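Local coordinates for nitrogenase molybdenum-iron protein alpha chain (Clostridium pasteurianum, PDB 4WES) that forms, with the beta chain, the component of nitrogenase that reduces dinitrogen to ammonium at an iron-molybdenum-sulfur cofactor, using electrons delivered by the iron protein, at residues D221-D226 / T241-Y246; I269-E274 / E376-I381; M352-S357 / V497-E502. All blocks are in the same frame, centred on the assembly; numbering follows the deposited sequence.

Interaction 1 of 3, residues D221-D226 / T241-Y246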
loop_
_atom_site.group_PDB
_atom_site.type_symbol
_atom_site.label_atom_id
_atom_site.label_comp_id
_atom_site.label_asym_id
_atom_site.label_seq_id
_atom_site.Cartn_x
_atom_site.Cartn_y
_atom_site.Cartn_z
ATOM N N ASP A 221 -26.847 -15.140 1.105
ATOM C CA ASP A 221 -27.908 -15.862 0.391
ATOM C C ASP A 221 -29.272 -15.814 1.118
ATOM O O ASP A 221 -30.301 -15.692 0.456
ATOM C CB ASP A 221 -27.534 -17.337 0.226
ATOM C CG ASP A 221 -26.577 -17.648 -0.889
ATOM O OD1 ASP A 221 -26.213 -16.750 -1.691
ATOM O OD2 ASP A 221 -26.154 -18.844 -0.919
ATOM N N ALA A 222 -29.269 -16.028 2.429
ATOM C CA ALA A 222 -30.533 -16.135 3.152
ATOM C C ALA A 222 -31.257 -14.798 3.175
ATOM O O ALA A 222 -32.488 -14.726 3.034
ATOM C CB ALA A 222 -30.324 -16.618 4.561
ATOM N N TRP A 223 -30.507 -13.701 3.348
ATOM C CA TRP A 223 -31.134 -12.391 3.325
ATOM C C TRP A 223 -31.796 -12.113 1.984
ATOM O O TRP A 223 -32.848 -11.461 1.918
ATOM C CB TRP A 223 -30.132 -11.303 3.686
ATOM C CG TRP A 223 -29.641 -11.395 5.090
ATOM C CD1 TRP A 223 -30.368 -11.794 6.196
ATOM C CD2 TRP A 223 -28.338 -11.071 5.575
ATOM N NE1 TRP A 223 -29.602 -11.705 7.328
ATOM C CE2 TRP A 223 -28.355 -11.269 6.982
ATOM C CE3 TRP A 223 -27.161 -10.602 4.977
ATOM C CZ2 TRP A 223 -27.253 -11.075 7.761
ATOM C CZ3 TRP A 223 -26.042 -10.411 5.772
ATOM C CH2 TRP A 223 -26.113 -10.630 7.158
ATOM N N GLU A 224 -31.202 -12.606 0.902
ATOM C CA GLU A 224 -31.793 -12.402 -0.419
ATOM C C GLU A 224 -33.068 -13.233 -0.598
ATOM O O GLU A 224 -34.043 -12.719 -1.162
ATOM C CB GLU A 224 -30.733 -12.681 -1.503
ATOM C CG GLU A 224 -31.285 -12.674 -2.918
ATOM C CD GLU A 224 -31.949 -11.402 -3.416
ATOM O OE1 GLU A 224 -32.594 -11.493 -4.479
ATOM O OE2 GLU A 224 -31.801 -10.337 -2.754
ATOM N N MET A 225 -33.073 -14.489 -0.169
ATOM C CA MET A 225 -34.283 -15.319 -0.143
ATOM C C MET A 225 -35.375 -14.606 0.629
ATOM O O MET A 225 -36.545 -14.525 0.219
ATOM C CB MET A 225 -34.002 -16.665 0.563
ATOM C CG MET A 225 -33.037 -17.583 -0.176
ATOM S SD MET A 225 -32.715 -19.122 0.726
ATOM C CE MET A 225 -31.177 -19.604 -0.035
ATOM N N ASP A 226 -34.992 -14.173 1.840
ATOM C CA ASP A 226 -35.977 -13.574 2.746
ATOM C C ASP A 226 -36.575 -12.337 2.141
ATOM O O ASP A 226 -37.768 -12.049 2.319
ATOM C CB ASP A 226 -35.353 -13.236 4.112
ATOM C CG ASP A 226 -34.950 -14.466 4.887
ATOM O OD1 ASP A 226 -35.230 -15.601 4.440
ATOM O OD2 ASP A 226 -34.359 -14.264 5.970
ATOM N N THR A 241 -29.393 -22.581 9.550
ATOM C CA THR A 241 -29.105 -21.733 10.697
ATOM C C THR A 241 -28.520 -20.355 10.312
ATOM O O THR A 241 -28.030 -19.641 11.168
ATOM C CB THR A 241 -28.146 -22.432 11.677
ATOM O OG1 THR A 241 -26.989 -22.831 10.937
ATOM C CG2 THR A 241 -28.784 -23.631 12.335
ATOM N N GLY A 242 -28.596 -19.990 9.014
ATOM C CA GLY A 242 -27.988 -18.746 8.579
ATOM C C GLY A 242 -28.605 -17.508 9.227
ATOM O O GLY A 242 -29.827 -17.324 9.217
ATOM N N ASP A 243 -27.723 -16.695 9.823
ATOM C CA ASP A 243 -28.100 -15.515 10.575
ATOM C C ASP A 243 -29.079 -15.803 11.711
ATOM O O ASP A 243 -29.764 -14.877 12.157
ATOM C CB ASP A 243 -28.647 -14.403 9.650
ATOM C CG ASP A 243 -28.709 -13.048 10.337
ATOM O OD1 ASP A 243 -27.806 -12.710 11.127
ATOM O OD2 ASP A 243 -29.711 -12.304 10.106
ATOM N N ALA A 244 -29.125 -17.030 12.222
ATOM C CA ALA A 244 -30.107 -17.381 13.229
ATOM C C ALA A 244 -29.735 -16.877 14.603
ATOM O O ALA A 244 -28.576 -16.883 15.006
ATOM C CB ALA A 244 -30.258 -18.896 13.311
ATOM N N THR A 245 -30.774 -16.499 15.356
ATOM C CA THR A 245 -30.666 -16.432 16.797
ATOM C C THR A 245 -31.021 -17.780 17.399
ATOM O O THR A 245 -31.808 -18.570 16.830
ATOM C CB THR A 245 -31.606 -15.376 17.405
ATOM O OG1 THR A 245 -32.949 -15.764 17.134
ATOM C CG2 THR A 245 -31.286 -14.007 16.865
ATOM N N TYR A 246 -30.502 -18.016 18.603
ATOM C CA TYR A 246 -30.863 -19.213 19.343
ATOM C C TYR A 246 -32.370 -19.308 19.548
ATOM O O TYR A 246 -32.994 -20.368 19.380
ATOM C CB TYR A 246 -30.101 -19.202 20.674
ATOM C CG TYR A 246 -30.310 -20.415 21.521
ATOM C CD1 TYR A 246 -29.651 -21.601 21.246
ATOM C CD2 TYR A 246 -31.163 -20.380 22.638
ATOM C CE1 TYR A 246 -29.810 -22.719 22.017
ATOM C CE2 TYR A 246 -31.308 -21.506 23.426
ATOM C CZ TYR A 246 -30.653 -22.671 23.127
ATOM O OH TYR A 246 -30.837 -23.775 23.905
#

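Interaction 2 of 3, residues I269-E274 / E376-I381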
loop_
_atom_site.group_PDB
_atom_site.type_symbol
_atom_site.label_atom_id
_atom_site.label_comp_id
_atom_site.label_asym_id
_atom_site.label_seq_id
_atom_site.Cartn_x
_atom_site.Cartn_y
_atom_site.Cartn_z
ATOM N N ILE A 269 -33.780 -33.251 10.667
ATOM C CA ILE A 269 -34.735 -32.324 11.307
ATOM C C ILE A 269 -36.031 -32.187 10.519
ATOM O O ILE A 269 -37.116 -32.151 11.117
ATOM C CB ILE A 269 -34.061 -30.979 11.606
ATOM C CG1 ILE A 269 -33.248 -31.084 12.894
ATOM C CG2 ILE A 269 -35.066 -29.848 11.723
ATOM C CD1 ILE A 269 -32.260 -29.969 13.100
ATOM N N ALA A 270 -35.960 -32.136 9.187
ATOM C CA ALA A 270 -37.187 -32.057 8.406
ATOM C C ALA A 270 -38.094 -33.237 8.703
ATOM O O ALA A 270 -39.302 -33.088 8.947
ATOM C CB ALA A 270 -36.894 -31.968 6.925
ATOM N N GLU A 271 -37.523 -34.436 8.687
ATOM C CA GLU A 271 -38.277 -35.646 9.001
ATOM C C GLU A 271 -38.835 -35.609 10.418
ATOM O O GLU A 271 -40.014 -35.938 10.651
ATOM C CB GLU A 271 -37.381 -36.863 8.851
ATOM C CG GLU A 271 -36.934 -37.249 7.453
ATOM C CD GLU A 271 -35.923 -38.406 7.428
ATOM O OE1 GLU A 271 -35.514 -38.901 8.514
ATOM O OE2 GLU A 271 -35.532 -38.829 6.324
ATOM N N MET A 272 -37.984 -35.280 11.375
ATOM C CA MET A 272 -38.402 -35.324 12.777
ATOM C C MET A 272 -39.453 -34.279 13.101
ATOM O O MET A 272 -40.336 -34.529 13.918
ATOM C CB MET A 272 -37.207 -35.236 13.728
ATOM C CG MET A 272 -36.340 -36.474 13.654
ATOM S SD MET A 272 -34.992 -36.556 14.847
ATOM C CE MET A 272 -33.823 -35.421 14.113
ATOM N N MET A 273 -39.372 -33.100 12.486
ATOM C CA MET A 273 -40.396 -32.084 12.700
ATOM C C MET A 273 -41.739 -32.532 12.130
ATOM O O MET A 273 -42.795 -32.227 12.690
ATOM C CB MET A 273 -39.971 -30.736 12.146
ATOM C CG MET A 273 -38.861 -30.094 12.934
ATOM S SD MET A 273 -38.435 -28.431 12.382
ATOM C CE MET A 273 -39.813 -27.505 13.044
ATOM N N GLU A 274 -41.719 -33.213 10.984
ATOM C CA GLU A 274 -42.945 -33.760 10.447
ATOM C C GLU A 274 -43.533 -34.806 11.405
ATOM O O GLU A 274 -44.731 -34.792 11.689
ATOM C CB GLU A 274 -42.753 -34.362 9.052
ATOM C CG GLU A 274 -44.062 -34.826 8.426
ATOM C CD GLU A 274 -43.984 -35.226 6.981
ATOM O OE1 GLU A 274 -42.923 -35.073 6.355
ATOM O OE2 GLU A 274 -44.992 -35.750 6.498
ATOM N N GLU A 376 -29.541 -40.356 -6.090
ATOM C CA GLU A 376 -30.542 -41.204 -6.735
ATOM C C GLU A 376 -31.973 -40.860 -6.372
ATOM O O GLU A 376 -32.914 -41.381 -6.989
ATOM C CB GLU A 376 -30.285 -42.661 -6.375
ATOM C CG GLU A 376 -28.912 -43.204 -6.771
ATOM C CD GLU A 376 -28.646 -44.603 -6.291
ATOM O OE1 GLU A 376 -29.578 -45.451 -6.421
ATOM O OE2 GLU A 376 -27.531 -44.876 -5.780
ATOM N N GLY A 377 -32.146 -40.038 -5.347
ATOM C CA GLY A 377 -33.431 -39.704 -4.793
ATOM C C GLY A 377 -33.807 -40.451 -3.540
ATOM O O GLY A 377 -33.295 -41.548 -3.270
ATOM N N ARG A 378 -34.671 -39.859 -2.737
ATOM C CA ARG A 378 -35.071 -40.453 -1.473
ATOM C C ARG A 378 -35.802 -41.783 -1.583
ATOM O O ARG A 378 -35.882 -42.553 -0.608
ATOM C CB ARG A 378 -35.918 -39.469 -0.658
ATOM C CG ARG A 378 -35.116 -38.336 -0.060
ATOM C CD ARG A 378 -35.996 -37.348 0.690
ATOM N NE ARG A 378 -36.677 -37.965 1.820
ATOM C CZ ARG A 378 -36.184 -38.087 3.052
ATOM N NH1 ARG A 378 -36.913 -38.689 3.983
ATOM N NH2 ARG A 378 -35.016 -37.575 3.389
ATOM N N GLU A 379 -36.315 -42.087 -2.766
ATOM C CA GLU A 379 -36.981 -43.363 -2.971
ATOM C C GLU A 379 -36.041 -44.536 -2.735
ATOM O O GLU A 379 -36.541 -45.628 -2.496
ATOM C CB GLU A 379 -37.590 -43.477 -4.375
ATOM C CG GLU A 379 -36.640 -43.238 -5.528
ATOM C CD GLU A 379 -36.660 -41.793 -6.036
ATOM O OE1 GLU A 379 -36.607 -40.786 -5.229
ATOM O OE2 GLU A 379 -36.709 -41.677 -7.280
ATOM N N VAL A 380 -34.721 -44.330 -2.791
ATOM C CA VAL A 380 -33.805 -45.456 -2.571
ATOM C C VAL A 380 -33.482 -45.698 -1.090
ATOM O O VAL A 380 -32.807 -46.677 -0.765
ATOM C CB VAL A 380 -32.497 -45.348 -3.377
ATOM C CG1 VAL A 380 -32.781 -45.084 -4.846
ATOM C CG2 VAL A 380 -31.541 -44.318 -2.777
ATOM N N ILE A 381 -33.968 -44.855 -0.193
ATOM C CA ILE A 381 -33.598 -44.952 1.227
ATOM C C ILE A 381 -33.795 -46.361 1.820
ATOM O O ILE A 381 -32.915 -46.869 2.526
ATOM C CB ILE A 381 -34.276 -43.849 2.074
ATOM C CG1 ILE A 381 -33.599 -42.492 1.790
ATOM C CG2 ILE A 381 -34.225 -44.197 3.547
ATOM C CD1 ILE A 381 -34.286 -41.307 2.431
#

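Interaction 3 of 3, residues M352-S357 / V497-E502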
loop_
_atom_site.group_PDB
_atom_site.type_symbol
_atom_site.label_atom_id
_atom_site.label_comp_id
_atom_site.label_asym_id
_atom_site.label_seq_id
_atom_site.Cartn_x
_atom_site.Cartn_y
_atom_site.Cartn_z
ATOM N N MET A 352 -27.249 -26.436 -10.913
ATOM C CA MET A 352 -27.373 -26.923 -12.291
ATOM C C MET A 352 -28.364 -26.127 -13.118
ATOM O O MET A 352 -28.109 -25.875 -14.311
ATOM C CB MET A 352 -27.778 -28.393 -12.287
ATOM C CG MET A 352 -26.600 -29.299 -11.980
ATOM S SD MET A 352 -27.072 -31.031 -11.932
ATOM C CE MET A 352 -25.449 -31.784 -11.865
ATOM N N ASN A 353 -29.526 -25.763 -12.560
ATOM C CA ASN A 353 -30.521 -25.114 -13.398
ATOM C C ASN A 353 -30.080 -23.727 -13.870
ATOM O O ASN A 353 -30.434 -23.310 -14.968
ATOM C CB ASN A 353 -31.899 -25.064 -12.724
ATOM C CG ASN A 353 -32.035 -23.968 -11.660
ATOM O OD1 ASN A 353 -32.363 -22.827 -11.965
ATOM N ND2 ASN A 353 -31.784 -24.303 -10.417
ATOM N N MET A 354 -29.260 -23.056 -13.053
ATOM C CA MET A 354 -28.742 -21.751 -13.419
ATOM C C MET A 354 -27.778 -21.907 -14.593
ATOM O O MET A 354 -27.877 -21.196 -15.608
ATOM C CB MET A 354 -28.079 -21.107 -12.207
ATOM C CG MET A 354 -27.547 -19.724 -12.519
ATOM S SD MET A 354 -27.478 -18.621 -11.126
ATOM C CE MET A 354 -26.539 -19.571 -9.921
ATOM N N LEU A 355 -26.846 -22.850 -14.496
ATOM C CA LEU A 355 -25.933 -23.097 -15.617
ATOM C C LEU A 355 -26.692 -23.457 -16.889
ATOM O O LEU A 355 -26.366 -22.960 -17.979
ATOM C CB LEU A 355 -24.939 -24.187 -15.257
ATOM C CG LEU A 355 -23.941 -23.788 -14.162
ATOM C CD1 LEU A 355 -23.052 -24.959 -13.808
ATOM C CD2 LEU A 355 -23.093 -22.600 -14.562
ATOM N N LYS A 356 -27.718 -24.296 -16.754
ATOM C CA LYS A 356 -28.467 -24.699 -17.934
ATOM C C LYS A 356 -29.164 -23.495 -18.577
ATOM O O LYS A 356 -29.165 -23.366 -19.803
ATOM C CB LYS A 356 -29.502 -25.758 -17.575
ATOM C CG LYS A 356 -30.206 -26.331 -18.796
ATOM C CD LYS A 356 -31.083 -27.518 -18.455
ATOM C CE LYS A 356 -31.813 -28.029 -19.696
ATOM N NZ LYS A 356 -32.848 -29.011 -19.280
ATOM N N SER A 357 -29.727 -22.603 -17.770
ATOM C CA SER A 357 -30.329 -21.398 -18.304
ATOM C C SER A 357 -29.343 -20.497 -19.030
ATOM O O SER A 357 -29.720 -19.828 -20.006
ATOM C CB SER A 357 -31.020 -20.590 -17.203
ATOM O OG SER A 357 -32.136 -21.279 -16.687
ATOM N N VAL A 497 -27.757 -12.592 -10.868
ATOM C CA VAL A 497 -26.997 -11.513 -11.490
ATOM C C VAL A 497 -25.565 -11.486 -10.954
ATOM O O VAL A 497 -24.605 -11.339 -11.729
ATOM C CB VAL A 497 -27.732 -10.192 -11.285
ATOM C CG1 VAL A 497 -26.900 -9.015 -11.789
ATOM C CG2 VAL A 497 -29.115 -10.234 -11.951
ATOM N N ASN A 498 -25.396 -11.601 -9.628
ATOM C CA ASN A 498 -24.056 -11.590 -9.061
ATOM C C ASN A 498 -23.221 -12.757 -9.626
ATOM O O ASN A 498 -22.055 -12.579 -10.021
ATOM C CB ASN A 498 -24.119 -11.641 -7.556
ATOM C CG ASN A 498 -24.783 -10.430 -6.948
ATOM O OD1 ASN A 498 -24.762 -9.336 -7.527
ATOM N ND2 ASN A 498 -25.302 -10.597 -5.737
ATOM N N PHE A 499 -23.817 -13.937 -9.617
ATOM C CA PHE A 499 -23.136 -15.137 -10.081
ATOM C C PHE A 499 -22.796 -15.014 -11.563
ATOM O O PHE A 499 -21.663 -15.313 -11.967
ATOM C CB PHE A 499 -24.066 -16.348 -9.865
ATOM C CG PHE A 499 -23.499 -17.641 -10.373
ATOM C CD1 PHE A 499 -23.795 -18.132 -11.630
ATOM C CD2 PHE A 499 -22.680 -18.421 -9.584
ATOM C CE1 PHE A 499 -23.248 -19.322 -12.103
ATOM C CE2 PHE A 499 -22.156 -19.614 -10.052
ATOM C CZ PHE A 499 -22.444 -20.046 -11.298
ATOM N N GLY A 500 -23.746 -14.589 -12.376
ATOM C CA GLY A 500 -23.496 -14.522 -13.803
ATOM C C GLY A 500 -22.417 -13.543 -14.184
ATOM O O GLY A 500 -21.556 -13.856 -15.016
ATOM N N HIS A 501 -22.392 -12.372 -13.571
ATOM C CA HIS A 501 -21.343 -11.417 -13.894
ATOM C C HIS A 501 -19.989 -11.918 -13.471
ATOM O O HIS A 501 -18.991 -11.687 -14.163
ATOM C CB HIS A 501 -21.648 -10.015 -13.370
ATOM C CG HIS A 501 -22.612 -9.272 -14.227
ATOM N ND1 HIS A 501 -22.336 -8.931 -15.536
ATOM C CD2 HIS A 501 -23.885 -8.883 -13.980
ATOM C CE1 HIS A 501 -23.393 -8.315 -16.040
ATOM N NE2 HIS A 501 -24.356 -8.302 -15.130
ATOM N N GLU A 502 -19.902 -12.548 -12.300
ATOM C CA GLU A 502 -18.643 -13.107 -11.880
ATOM C C GLU A 502 -18.163 -14.192 -12.841
ATOM O O GLU A 502 -16.949 -14.334 -13.098
ATOM C CB GLU A 502 -18.722 -13.605 -10.439
ATOM C CG GLU A 502 -18.739 -12.462 -9.439
ATOM C CD GLU A 502 -17.423 -11.701 -9.316
ATOM O OE1 GLU A 502 -16.401 -12.285 -9.557
ATOM O OE2 GLU A 502 -17.470 -10.536 -8.877
#

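Interaction 1 of 3, residues D221-D226 / T241-Y246
Asp243 OD2 accepts the indole N-H of Trp223, with NE1 and OD2 2.8 Å apart and an N-H...O angle of 156°. Seen from the indole the bond is almost ideal, because OD2 sits at the ring edge, practically in its plane. Seen from the carboxylate it is not, since the N-H arrives well above the plane of the acid. Ring and carboxylate stand nearly perpendicular, and the acid also rests beside the benzo half of the indole, where Asp243 CG is 3.6 Å from Trp223 CZ2. The other oxygen, OD1, is engaged by Lys67 in a salt bridge and by the backbone N of Lys92, so both oxygens are bonded and the group can hardly rotate. The lysine probably helps to keep this buried acid ionised.

Asp243 holds the third position of a type II beta turn closed by Ala244 N and Thr241 O at 3.0 Å. Its positive phi of 56° is one that aspartate tolerates better than most residues. With CG anti to the backbone N (chi1 -165°), its acid is carried to the indole. Gly242 and Ala222, both small, let the turn draw close to the helix, while Trp223 also packs against Glu452 of the beta chain. Trp223 suits this place by joining a broad apolar surface to one directed N-H. The arrangement belongs to a parallel alpha/beta unit: helix 221-232 is the crossover from strand 209-215 to strand 235-239, and its first turn is tied to the loop following the second strand.

Interaction 2 of 3, residues I269-E274 / E376-I381
Glu271 laps the outer edge of the Arg378 guanidinium with one oxygen, OE2, lying between the two terminal nitrogens. The main bond of this salt bridge is from NH1 to OE2, 2.7 Å and nearly straight at 164°; NH2 reaches the same OE2 only weakly, at 3.2 Å. The oxygen lies almost in the guanidinium plane, but the carboxylate is turned 76° from that plane and OE2 is met on its anti side, so the two-oxygen, two-nitrogen pairing does not form.

Length is what suits both residues, since the CA atoms of Glu271 and Arg378 are 12.0 Å apart. Glu271 runs extended beyond CG, whereas Arg378 bends at chi3 (62°) and approaches from the opposite direction. Ile381, in the 3-10 turn that Arg378 begins, lays CD1 over the centre of one guanidinium face, 3.8 Å above it. NH2 also bonds His263 NE2 and Asn267 OD1, which precede Glu271 at four-residue steps on helix 263-277. One arginine thus reads three successive turns of a helix face, pinning the turn after helix 372-376 to it. Such sharing implies a guanidinium fixed in rotation, with a charge that is probably balanced chiefly by Glu271.

Interaction 3 of 3, residues M352-S357 / V497-E502
It is the terminal methyl of Met354, more than its sulfur, that sits over the Phe499 ring. Met354 CE lies 3.8 Å from the centroid of the Phe499 ring and 21° off the normal, a CH-pi contact over one face, displaced toward the rim, and 3.5 Å from Phe499 CD1. The sulfur makes an oblique Met-aromatic contact from farther off, Met354 SD being 4.5 Å from the same Phe499 centroid. The turn about the CG-SD bond (chi3 53°) folds the methyl onto the ring instead of past it. Both residues hold CG anti to the backbone N, which sends the thioether and the ring across the gap between the helices.

Leu355 completes the grip from a second direction. Its CD2 stands near the ring plane at the edge, 4.1 Å from Phe499 CE1, so consecutive residues of helix 352-357 cover a face and a rim of one phenyl group. Tyr490 adds an edge-to-face ring contact. Each residue type fits its task: phenylalanine offers a flat apolar surface, methionine is flexible enough to follow it, and leucine brings a branched end to the rim. The helix backbones come nearest at Met354 and Gly500, with 8.9 Å between their CA atoms. This buried contact between helices 352-357 and 492-507 is wholly apolar across the two segments, which implies cohesion from dispersion, helped by methyl hydrogens that the neighbouring sulfur probably makes slightly positive.

Along the chain interaction 1 closes before the others open, whereas interactions 2 and 3 alternate their segments. Interaction 1 lies within the unit built on the parallel sheet of strands 209-215, 235-239, 257-260 and 281-283. Interaction 2 joins that unit, through helix 263-277, to the turn after helix 372-376, which follows strand 361-367 of the mixed sheet, and interaction 3 ties helix 352-357, just before that strand, to helix 492-507. The centres are 21 to 28 Å apart and none touches another, but Glu224 of segment 221-226 bonds the backbone of Arg494, in the helix of interaction 3. Side chains from all three come within about 12 to 13 Å of the iron-molybdenum cofactor, as parts of its outer surroundings.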